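Local coordinates for protein probable sugar kinase (Clostridium perfringens, PDB 3KZH) that is a probable PfkB-family sugar kinase, expected to phosphorylate a carbohydrate, and binds beta-D-glucopyranose, at residues 52-57 with 79-84; 233-238 with 271-276; 247-252 with 286-291. One frame throughout, in Å; residues are numbered along the deposited sequence.

In the fold
Following the chain from the N terminus, contact 1 closes a separate loop of 21 residues, bringing the C-terminal end of helix 44-54 against the exit of helix 69-81 into strand 83-84, at one edge of the ten-stranded sheet. Contacts 2 and 3 close overlapping loops of 32 and 33 residues and cross, their segments alternating in the order 233-238, 247-252, 271-276, 286-291. Both use helix 273-288: contact 2 sets residues 273-276, its first turn, against the turn after strand 231-234 of the same sheet, and contact 3 holds residues 286-288, its last turn, against the loop leading to helix 255-268. Their centres are about 25 Å apart. Contact 1 touches neither of them.

Contact 1. Residues 52-57 with 79-84; sequences MARVGV and KKIGYH
Ala53 and Tyr83 mark the closest backbone approach, with Ala53 CA 5.3 Å from Tyr83 CA, where the last turn of helix 44-54 meets the chain leaving helix 69-81. The direct contacts are almost wholly between carbon atoms. Ala53 CB points toward the other segment and lies 3.7 Å from Gly82 C, and it also meets Tyr83 CB and, near its plane, the edge of the Tyr83 ring. Ile81 covers the neighbouring side: its CG2 branch, anti to the backbone N, touches Ala53 CB at 3.9 Å and Arg54 CG at 3.8 Å. Further along the extended Arg54 chain, NH2 approaches Ile81 CD1 obliquely. The guanidinium finds its polar partners elsewhere, NE in a salt bridge to Glu50 and NH1 at the carbonyls of Pro296 and Met298, which holds it beside Ile81 CD1.

Both helices end at a glycine with positive phi, Gly56 (95°) and Gly82 (120°). At Gly56 this is a Schellman motif: Val57 N reaches Met52 O at 2.9 Å and Gly56 N reaches Ala53 O at 3.2 Å. A water donates to Val57 O and lies near Gly82 O, though the latter distance is too short to trust. Strand 59-62, helix 69-81 and strand 83-84 form a beta-alpha-beta unit, and the contact packs its crossover helix against helix 44-54, as in the layered alpha/beta fold of ribokinase-like enzymes.

Contact 2. Residues 233-238 with 271-276; sequences YNDGVS and MPIEDI
In the alpha/beta fold of this PfkB-family protein, the hairpin joining strands 231-234 and 239-244 meets the first turn of helix 273-288, with Ile273 set against Tyr233, Asp235 and Ser238. Ile273 supplies the largest share of the buried surface. Its CG1 stands anti to the backbone N (chi1 -163°), and an extended chi2 (154°) then puts CD1 at Asp235, where the two side chains meet tip to tip. Asp235 OD2 lies 3.3 Å from CD1 and 3.4 Å from CG2 of Ile273, touching both methyls in a van der Waals contact. The Tyr233 ring crosses the isoleucine obliquely, with CE1 3.9 Å from Ile273 CG2 and CD1 near Ile273 CG1. Beyond it, Tyr233 OH rests 3.5 Å from Glu274 CG, touching the aliphatic part of that chain. Phe223 of strand 221-225 packs on both Tyr233 and Ile273, placing the cluster against the central sheet.

What turns the Asp235 carboxylate is the hairpin loop itself. Two Asx turns follow one another: Asn234 OD1 accepts from Gly236 N, and Asp235 OD1 from Val237 N at 2.9 Å. Asp235 OD1 also accepts from Ser238 N, and the two N-H groups would be expected to favour negative charge on OD1, the oxygen farther from Ile273. The bond from Ser238 N, which completes an Asx motif, is nearly straight (173°) and brings it 2.8 Å from Asp235 OD1, the donor standing above the carboxylate plane.

Contact 3. Residues 247-252 with 286-291; sequences VDVKNV and ITISHE
Ile288, at the C-terminal end of helix 273-288, meets three valines of the loop that leads into helix 255-268, the part of the PfkB fold that carries the family's Gly-Ala-Gly-Asp signature. Gly256 of that signature lines the glucose pocket, and the side chain of Val252 is about 6 Å from the bound beta-D-glucopyranose. The three valines approach Ile288 differently. Val247 crosses it at about a right angle, its CG1 3.8 Å from Ile288 CG2. Val249 brings its CG1 to the same Ile288 CG2 at 3.8 Å, and to Ile288 CD1 at 4.0 Å. CB of Val252 is directed away from 286-291, yet its CG1 makes a loose approach to Ile288 CD1 at 4.3 Å.

Past the apolar group, Lys250 runs fully extended beyond CG across the backbone of Ser289, its CD 3.3 Å from Ser289 O. Lys250 NZ and Glu291 OE2 are not in direct contact, and the water between them is held by weak bonds at both ends. The Glu291 chain bends at chi2 (-71°), and its OE2 lies against Lys250 CB. Asn251 CB lies close to His290 O and Glu291 O, with CG anti to the backbone N (chi1 177°), and its OD1 has a weak bond to Thr253.

Thr287, one residue before Ile288, is tied by its hydroxyl to Ser258 of helix 255-268, so the two helices are joined beside the loop as well. Across the contact itself, Ile288 O is the acceptor: Asn251 N approaches it weakly, while Lys250 N meets it nearly along the C=O axis, at 2.9 Å with an N-H...O angle of 178°.

Contact 1. Residues 52-57 with 79-84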
loop_
_atom_site.group_PDB
_atom_site.type_symbol
_atom_site.label_atom_id
_atom_site.label_comp_id
_atom_site.label_asym_id
_atom_site.label_seq_id
_atom_site.Cartn_x
_atom_site.Cartn_y
_atom_site.Cartn_z
HETATM N N MSE A 52 -8.289 -20.765 2.387
HETATM C CA MSE A 52 -7.889 -22.103 1.924
HETATM C C MSE A 52 -6.428 -22.417 2.271
HETATM O O MSE A 52 -6.120 -23.476 2.820
HETATM C CB MSE A 52 -8.079 -22.227 0.402
HETATM C CG MSE A 52 -9.410 -22.791 -0.032
HETATM SE SE MSE A 52 -9.559 -23.117 -1.922
HETATM C CE MSE A 52 -11.511 -23.360 -2.002
ATOM N N ALA A 53 -5.540 -21.482 1.946
ATOM C CA ALA A 53 -4.106 -21.597 2.210
ATOM C C ALA A 53 -3.853 -21.605 3.722
ATOM O O ALA A 53 -2.965 -22.318 4.208
ATOM C CB ALA A 53 -3.373 -20.445 1.551
ATOM N N ARG A 54 -4.696 -20.868 4.456
ATOM C CA ARG A 54 -4.618 -20.781 5.917
ATOM C C ARG A 54 -4.900 -22.106 6.619
ATOM O O ARG A 54 -4.336 -22.372 7.668
ATOM C CB ARG A 54 -5.563 -19.696 6.455
ATOM C CG ARG A 54 -4.924 -18.310 6.496
ATOM C CD ARG A 54 -5.897 -17.228 6.937
ATOM N NE ARG A 54 -5.220 -15.951 7.165
ATOM C CZ ARG A 54 -4.689 -15.571 8.330
ATOM N NH1 ARG A 54 -4.756 -16.361 9.390
ATOM N NH2 ARG A 54 -4.054 -14.418 8.425
ATOM N N VAL A 55 -5.755 -22.940 6.023
ATOM C CA VAL A 55 -6.091 -24.235 6.600
ATOM C C VAL A 55 -5.296 -25.391 5.992
ATOM O O VAL A 55 -5.576 -26.561 6.255
ATOM C CB VAL A 55 -7.617 -24.510 6.601
ATOM C CG1 VAL A 55 -8.334 -23.484 7.463
ATOM C CG2 VAL A 55 -8.175 -24.519 5.191
ATOM N N GLY A 56 -4.308 -25.037 5.167
ATOM C CA GLY A 56 -3.430 -26.018 4.556
ATOM C C GLY A 56 -3.704 -26.552 3.167
ATOM O O GLY A 56 -3.010 -27.469 2.743
ATOM N N VAL A 57 -4.685 -26.002 2.454
ATOM C CA VAL A 57 -4.979 -26.463 1.092
ATOM C C VAL A 57 -3.920 -25.892 0.158
ATOM O O VAL A 57 -3.530 -24.736 0.293
ATOM C CB VAL A 57 -6.387 -25.993 0.571
ATOM C CG1 VAL A 57 -6.735 -26.639 -0.768
ATOM C CG2 VAL A 57 -7.462 -26.274 1.586
ATOM N N LYS A 79 2.759 -14.916 -0.559
ATOM C CA LYS A 79 3.952 -15.711 -0.239
ATOM C C LYS A 79 4.035 -15.955 1.268
ATOM O O LYS A 79 4.548 -16.984 1.701
ATOM C CB LYS A 79 5.231 -15.022 -0.727
ATOM C CG LYS A 79 5.389 -14.958 -2.243
ATOM C CD LYS A 79 6.565 -14.072 -2.596
ATOM C CE LYS A 79 6.825 -14.028 -4.079
ATOM N NZ LYS A 79 7.854 -12.995 -4.420
ATOM N N LYS A 80 3.497 -15.019 2.052
ATOM C CA LYS A 80 3.476 -15.121 3.510
ATOM C C LYS A 80 2.444 -16.169 3.963
ATOM O O LYS A 80 2.756 -17.023 4.798
ATOM C CB LYS A 80 3.161 -13.754 4.129
ATOM C CG LYS A 80 3.091 -13.724 5.654
ATOM C CD LYS A 80 2.449 -12.438 6.153
ATOM C CE LYS A 80 2.132 -12.547 7.635
ATOM N NZ LYS A 80 1.401 -11.368 8.171
ATOM N N ILE A 81 1.237 -16.105 3.386
ATOM C CA ILE A 81 0.150 -17.031 3.719
ATOM C C ILE A 81 0.294 -18.378 2.998
ATOM O O ILE A 81 0.139 -19.439 3.613
ATOM C CB ILE A 81 -1.254 -16.396 3.453
ATOM C CG1 ILE A 81 -1.441 -15.100 4.265
ATOM C CG2 ILE A 81 -2.383 -17.390 3.769
ATOM C CD1 ILE A 81 -1.282 -15.230 5.809
ATOM N N GLY A 82 0.579 -18.339 1.704
ATOM C CA GLY A 82 0.740 -19.588 0.982
ATOM C C GLY A 82 -0.188 -19.864 -0.175
ATOM O O GLY A 82 -0.328 -21.027 -0.554
ATOM N N TYR A 83 -0.877 -18.841 -0.681
ATOM C CA TYR A 83 -1.744 -19.028 -1.845
ATOM C C TYR A 83 -0.925 -18.574 -3.056
ATOM O O TYR A 83 -0.537 -17.410 -3.171
ATOM C CB TYR A 83 -3.133 -18.354 -1.699
ATOM C CG TYR A 83 -3.197 -16.874 -1.356
ATOM C CD1 TYR A 83 -3.509 -15.925 -2.344
ATOM C CD2 TYR A 83 -3.003 -16.415 -0.036
ATOM C CE1 TYR A 83 -3.625 -14.545 -2.038
ATOM C CE2 TYR A 83 -3.120 -15.024 0.288
ATOM C CZ TYR A 83 -3.426 -14.101 -0.731
ATOM O OH TYR A 83 -3.458 -12.745 -0.467
ATOM N N HIS A 84 -0.558 -19.558 -3.875
ATOM C CA HIS A 84 0.288 -19.382 -5.060
ATOM C C HIS A 84 -0.359 -18.646 -6.223
ATOM O O HIS A 84 -1.272 -19.140 -6.877
ATOM C CB HIS A 84 0.839 -20.742 -5.471
ATOM C CG HIS A 84 1.405 -21.519 -4.319
ATOM N ND1 HIS A 84 2.552 -21.132 -3.654
ATOM C CD2 HIS A 84 0.940 -22.608 -3.663
ATOM C CE1 HIS A 84 2.763 -21.948 -2.636
ATOM N NE2 HIS A 84 1.803 -22.852 -2.619
HETATM O O HOH W 1 -1.172 -23.293 -0.881
#

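Contact 2. Residues 233-238 with 271-276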
loop_
_atom_site.group_PDB
_atom_site.type_symbol
_atom_site.label_atom_id
_atom_site.label_comp_id
_atom_site.label_asym_id
_atom_site.label_seq_id
_atom_site.Cartn_x
_atom_site.Cartn_y
_atom_site.Cartn_z
ATOM N N TYR A 233 -27.823 -29.115 2.922
ATOM C CA TYR A 233 -26.999 -29.802 1.926
ATOM C C TYR A 233 -27.734 -30.925 1.206
ATOM O O TYR A 233 -28.658 -31.526 1.769
ATOM C CB TYR A 233 -25.716 -30.361 2.565
ATOM C CG TYR A 233 -25.911 -31.417 3.649
ATOM C CD1 TYR A 233 -25.989 -32.795 3.329
ATOM C CD2 TYR A 233 -25.989 -31.054 4.997
ATOM C CE1 TYR A 233 -26.150 -33.780 4.330
ATOM C CE2 TYR A 233 -26.140 -32.038 6.013
ATOM C CZ TYR A 233 -26.229 -33.394 5.664
ATOM O OH TYR A 233 -26.480 -34.350 6.629
ATOM N N ASN A 234 -27.228 -31.284 0.022
ATOM C CA ASN A 234 -27.780 -32.382 -0.784
ATOM C C ASN A 234 -26.775 -32.799 -1.855
ATOM O O ASN A 234 -26.331 -31.969 -2.641
ATOM C CB ASN A 234 -29.109 -31.974 -1.441
ATOM C CG ASN A 234 -29.959 -33.174 -1.918
ATOM O OD1 ASN A 234 -29.566 -34.333 -1.821
ATOM N ND2 ASN A 234 -31.127 -32.870 -2.457
ATOM N N ASP A 235 -26.411 -34.081 -1.869
ATOM C CA ASP A 235 -25.490 -34.609 -2.879
ATOM C C ASP A 235 -26.098 -35.750 -3.712
ATOM O O ASP A 235 -25.404 -36.401 -4.505
ATOM C CB ASP A 235 -24.138 -35.026 -2.257
ATOM C CG ASP A 235 -24.255 -36.150 -1.228
ATOM O OD1 ASP A 235 -25.051 -37.082 -1.420
ATOM O OD2 ASP A 235 -23.519 -36.121 -0.221
ATOM N N GLY A 236 -27.387 -36.002 -3.495
ATOM C CA GLY A 236 -28.082 -37.064 -4.202
ATOM C C GLY A 236 -28.237 -38.307 -3.357
ATOM O O GLY A 236 -29.209 -39.040 -3.511
ATOM N N VAL A 237 -27.263 -38.549 -2.479
ATOM C CA VAL A 237 -27.254 -39.701 -1.574
ATOM C C VAL A 237 -27.627 -39.233 -0.161
ATOM O O VAL A 237 -28.520 -39.797 0.475
ATOM C CB VAL A 237 -25.851 -40.381 -1.556
ATOM C CG1 VAL A 237 -25.794 -41.512 -0.523
ATOM C CG2 VAL A 237 -25.510 -40.914 -2.940
ATOM N N SER A 238 -26.917 -38.213 0.317
ATOM C CA SER A 238 -27.147 -37.647 1.636
ATOM C C SER A 238 -27.766 -36.265 1.542
ATOM O O SER A 238 -27.413 -35.474 0.668
ATOM C CB SER A 238 -25.843 -37.590 2.431
ATOM O OG SER A 238 -25.432 -38.875 2.840
HETATM N N MSE A 271 -13.394 -36.123 2.790
HETATM C CA MSE A 271 -14.252 -36.252 3.973
HETATM C C MSE A 271 -15.737 -36.450 3.644
HETATM O O MSE A 271 -16.182 -36.050 2.570
HETATM C CB MSE A 271 -14.132 -34.980 4.842
HETATM C CG MSE A 271 -12.858 -34.850 5.702
HETATM SE SE MSE A 271 -12.464 -32.996 6.179
HETATM C CE MSE A 271 -14.045 -32.567 7.151
ATOM N N PRO A 272 -16.508 -37.150 4.525
ATOM C CA PRO A 272 -17.946 -37.339 4.268
ATOM C C PRO A 272 -18.658 -35.978 4.361
ATOM O O PRO A 272 -18.183 -35.084 5.073
ATOM C CB PRO A 272 -18.381 -38.307 5.378
ATOM C CG PRO A 272 -17.324 -38.190 6.412
ATOM C CD PRO A 272 -16.075 -38.043 5.619
ATOM N N ILE A 273 -19.765 -35.823 3.631
ATOM C CA ILE A 273 -20.505 -34.557 3.562
ATOM C C ILE A 273 -20.908 -33.871 4.880
ATOM O O ILE A 273 -20.789 -32.653 4.986
ATOM C CB ILE A 273 -21.686 -34.627 2.525
ATOM C CG1 ILE A 273 -22.158 -33.216 2.151
ATOM C CG2 ILE A 273 -22.833 -35.463 3.058
ATOM C CD1 ILE A 273 -22.811 -33.096 0.803
ATOM N N GLU A 274 -21.272 -34.651 5.896
ATOM C CA GLU A 274 -21.661 -34.105 7.203
ATOM C C GLU A 274 -20.482 -33.401 7.882
ATOM O O GLU A 274 -20.652 -32.333 8.485
ATOM C CB GLU A 274 -22.221 -35.211 8.109
ATOM C CG GLU A 274 -23.504 -35.860 7.581
ATOM C CD GLU A 274 -23.885 -37.127 8.329
ATOM O OE1 GLU A 274 -23.303 -38.195 8.038
ATOM O OE2 GLU A 274 -24.774 -37.059 9.204
ATOM N N ASP A 275 -19.282 -33.960 7.697
ATOM C CA ASP A 275 -18.061 -33.398 8.266
ATOM C C ASP A 275 -17.527 -32.192 7.479
ATOM O O ASP A 275 -16.897 -31.314 8.069
ATOM C CB ASP A 275 -16.986 -34.488 8.449
ATOM C CG ASP A 275 -17.360 -35.520 9.517
ATOM O OD1 ASP A 275 -17.745 -35.130 10.640
ATOM O OD2 ASP A 275 -17.270 -36.732 9.225
ATOM N N ILE A 276 -17.780 -32.152 6.166
ATOM C CA ILE A 276 -17.368 -31.029 5.291
ATOM C C ILE A 276 -18.201 -29.801 5.681
ATOM O O ILE A 276 -17.664 -28.700 5.839
ATOM C CB ILE A 276 -17.622 -31.330 3.772
ATOM C CG1 ILE A 276 -16.773 -32.510 3.301
ATOM C CG2 ILE A 276 -17.330 -30.096 2.908
ATOM C CD1 ILE A 276 -17.042 -32.940 1.857
#

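Contact 3. Residues 247-252 with 286-291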
loop_
_atom_site.group_PDB
_atom_site.type_symbol
_atom_site.label_atom_id
_atom_site.label_comp_id
_atom_site.label_asym_id
_atom_site.label_seq_id
_atom_site.Cartn_x
_atom_site.Cartn_y
_atom_site.Cartn_z
ATOM N N VAL A 247 -23.626 -19.114 18.268
ATOM C CA VAL A 247 -22.927 -18.273 17.287
ATOM C C VAL A 247 -23.405 -16.817 17.357
ATOM O O VAL A 247 -24.557 -16.508 17.025
ATOM C CB VAL A 247 -23.077 -18.809 15.817
ATOM C CG1 VAL A 247 -22.248 -17.974 14.847
ATOM C CG2 VAL A 247 -22.633 -20.251 15.722
ATOM N N ASP A 248 -22.508 -15.938 17.806
ATOM C CA ASP A 248 -22.784 -14.501 17.904
ATOM C C ASP A 248 -22.039 -13.818 16.760
ATOM O O ASP A 248 -20.826 -14.010 16.595
ATOM C CB ASP A 248 -22.314 -13.925 19.254
ATOM C CG ASP A 248 -23.049 -14.525 20.453
ATOM O OD1 ASP A 248 -24.258 -14.840 20.337
ATOM O OD2 ASP A 248 -22.412 -14.677 21.521
ATOM N N VAL A 249 -22.770 -13.053 15.952
ATOM C CA VAL A 249 -22.159 -12.373 14.815
ATOM C C VAL A 249 -21.806 -10.911 15.076
ATOM O O VAL A 249 -22.530 -10.203 15.782
ATOM C CB VAL A 249 -23.005 -12.538 13.491
ATOM C CG1 VAL A 249 -23.610 -13.920 13.421
ATOM C CG2 VAL A 249 -24.084 -11.496 13.342
ATOM N N LYS A 250 -20.649 -10.506 14.558
ATOM C CA LYS A 250 -20.162 -9.132 14.661
ATOM C C LYS A 250 -20.249 -8.514 13.268
ATOM O O LYS A 250 -20.856 -7.459 13.092
ATOM C CB LYS A 250 -18.722 -9.087 15.185
ATOM C CG LYS A 250 -18.589 -9.377 16.671
ATOM C CD LYS A 250 -17.177 -9.107 17.171
ATOM C CE LYS A 250 -17.041 -9.424 18.660
ATOM N NZ LYS A 250 -15.661 -9.225 19.188
ATOM N N ASN A 251 -19.669 -9.212 12.289
ATOM C CA ASN A 251 -19.658 -8.804 10.886
ATOM C C ASN A 251 -19.809 -10.044 10.006
ATOM O O ASN A 251 -19.060 -11.011 10.151
ATOM C CB ASN A 251 -18.363 -8.049 10.549
ATOM C CG ASN A 251 -18.269 -7.659 9.077
ATOM O OD1 ASN A 251 -19.207 -7.101 8.511
ATOM N ND2 ASN A 251 -17.140 -7.985 8.444
ATOM N N VAL A 252 -20.752 -9.971 9.068
ATOM C CA VAL A 252 -21.068 -11.064 8.141
ATOM C C VAL A 252 -20.192 -11.108 6.879
ATOM O O VAL A 252 -19.981 -12.182 6.317
ATOM C CB VAL A 252 -22.582 -11.034 7.746
ATOM C CG1 VAL A 252 -23.005 -12.331 7.062
ATOM C CG2 VAL A 252 -23.443 -10.831 8.979
ATOM N N ILE A 286 -16.043 -18.605 12.636
ATOM C CA ILE A 286 -14.851 -17.896 13.123
ATOM C C ILE A 286 -14.748 -16.515 12.473
ATOM O O ILE A 286 -14.470 -15.522 13.146
ATOM C CB ILE A 286 -13.540 -18.706 12.847
ATOM C CG1 ILE A 286 -13.532 -20.005 13.655
ATOM C CG2 ILE A 286 -12.315 -17.917 13.273
ATOM C CD1 ILE A 286 -12.410 -20.965 13.305
ATOM N N THR A 287 -15.017 -16.469 11.173
ATOM C CA THR A 287 -14.965 -15.231 10.397
ATOM C C THR A 287 -16.117 -14.288 10.761
ATOM O O THR A 287 -15.948 -13.066 10.768
ATOM C CB THR A 287 -14.961 -15.554 8.888
ATOM O OG1 THR A 287 -13.876 -16.438 8.607
ATOM C CG2 THR A 287 -14.766 -14.326 8.057
ATOM N N ILE A 288 -17.258 -14.875 11.121
ATOM C CA ILE A 288 -18.455 -14.128 11.507
ATOM C C ILE A 288 -18.326 -13.481 12.902
ATOM O O ILE A 288 -18.949 -12.456 13.166
ATOM C CB ILE A 288 -19.733 -15.039 11.360
ATOM C CG1 ILE A 288 -20.806 -14.318 10.551
ATOM C CG2 ILE A 288 -20.261 -15.541 12.704
ATOM C CD1 ILE A 288 -21.914 -15.233 10.047
ATOM N N SER A 289 -17.477 -14.069 13.750
ATOM C CA SER A 289 -17.237 -13.591 15.115
ATOM C C SER A 289 -16.168 -12.501 15.224
ATOM O O SER A 289 -15.859 -12.051 16.328
ATOM C CB SER A 289 -16.851 -14.761 16.025
ATOM O OG SER A 289 -15.489 -15.140 15.846
ATOM N N HIS A 290 -15.571 -12.131 14.090
ATOM C CA HIS A 290 -14.531 -11.103 14.036
ATOM C C HIS A 290 -15.031 -9.939 13.184
ATOM O O HIS A 290 -15.845 -10.135 12.281
ATOM C CB HIS A 290 -13.241 -11.684 13.431
ATOM C CG HIS A 290 -11.998 -10.939 13.815
ATOM N ND1 HIS A 290 -11.569 -9.811 13.150
ATOM C CD2 HIS A 290 -11.103 -11.153 14.808
ATOM C CE1 HIS A 290 -10.464 -9.361 13.720
ATOM N NE2 HIS A 290 -10.160 -10.158 14.727
ATOM N N GLU A 291 -14.540 -8.735 13.484
ATOM C CA GLU A 291 -14.910 -7.516 12.756
ATOM C C GLU A 291 -14.322 -7.477 11.350
ATOM O O GLU A 291 -14.908 -6.886 10.437
ATOM C CB GLU A 291 -14.474 -6.263 13.527
ATOM C CG GLU A 291 -15.377 -5.858 14.698
ATOM C CD GLU A 291 -16.747 -5.302 14.276
ATOM O OE1 GLU A 291 -16.847 -4.629 13.221
ATOM O OE2 GLU A 291 -17.728 -5.532 15.023
HETATM O O HOH W 2 -15.921 -6.217 17.820
HETATM O O HOH W 3 -15.992 -10.698 9.883
#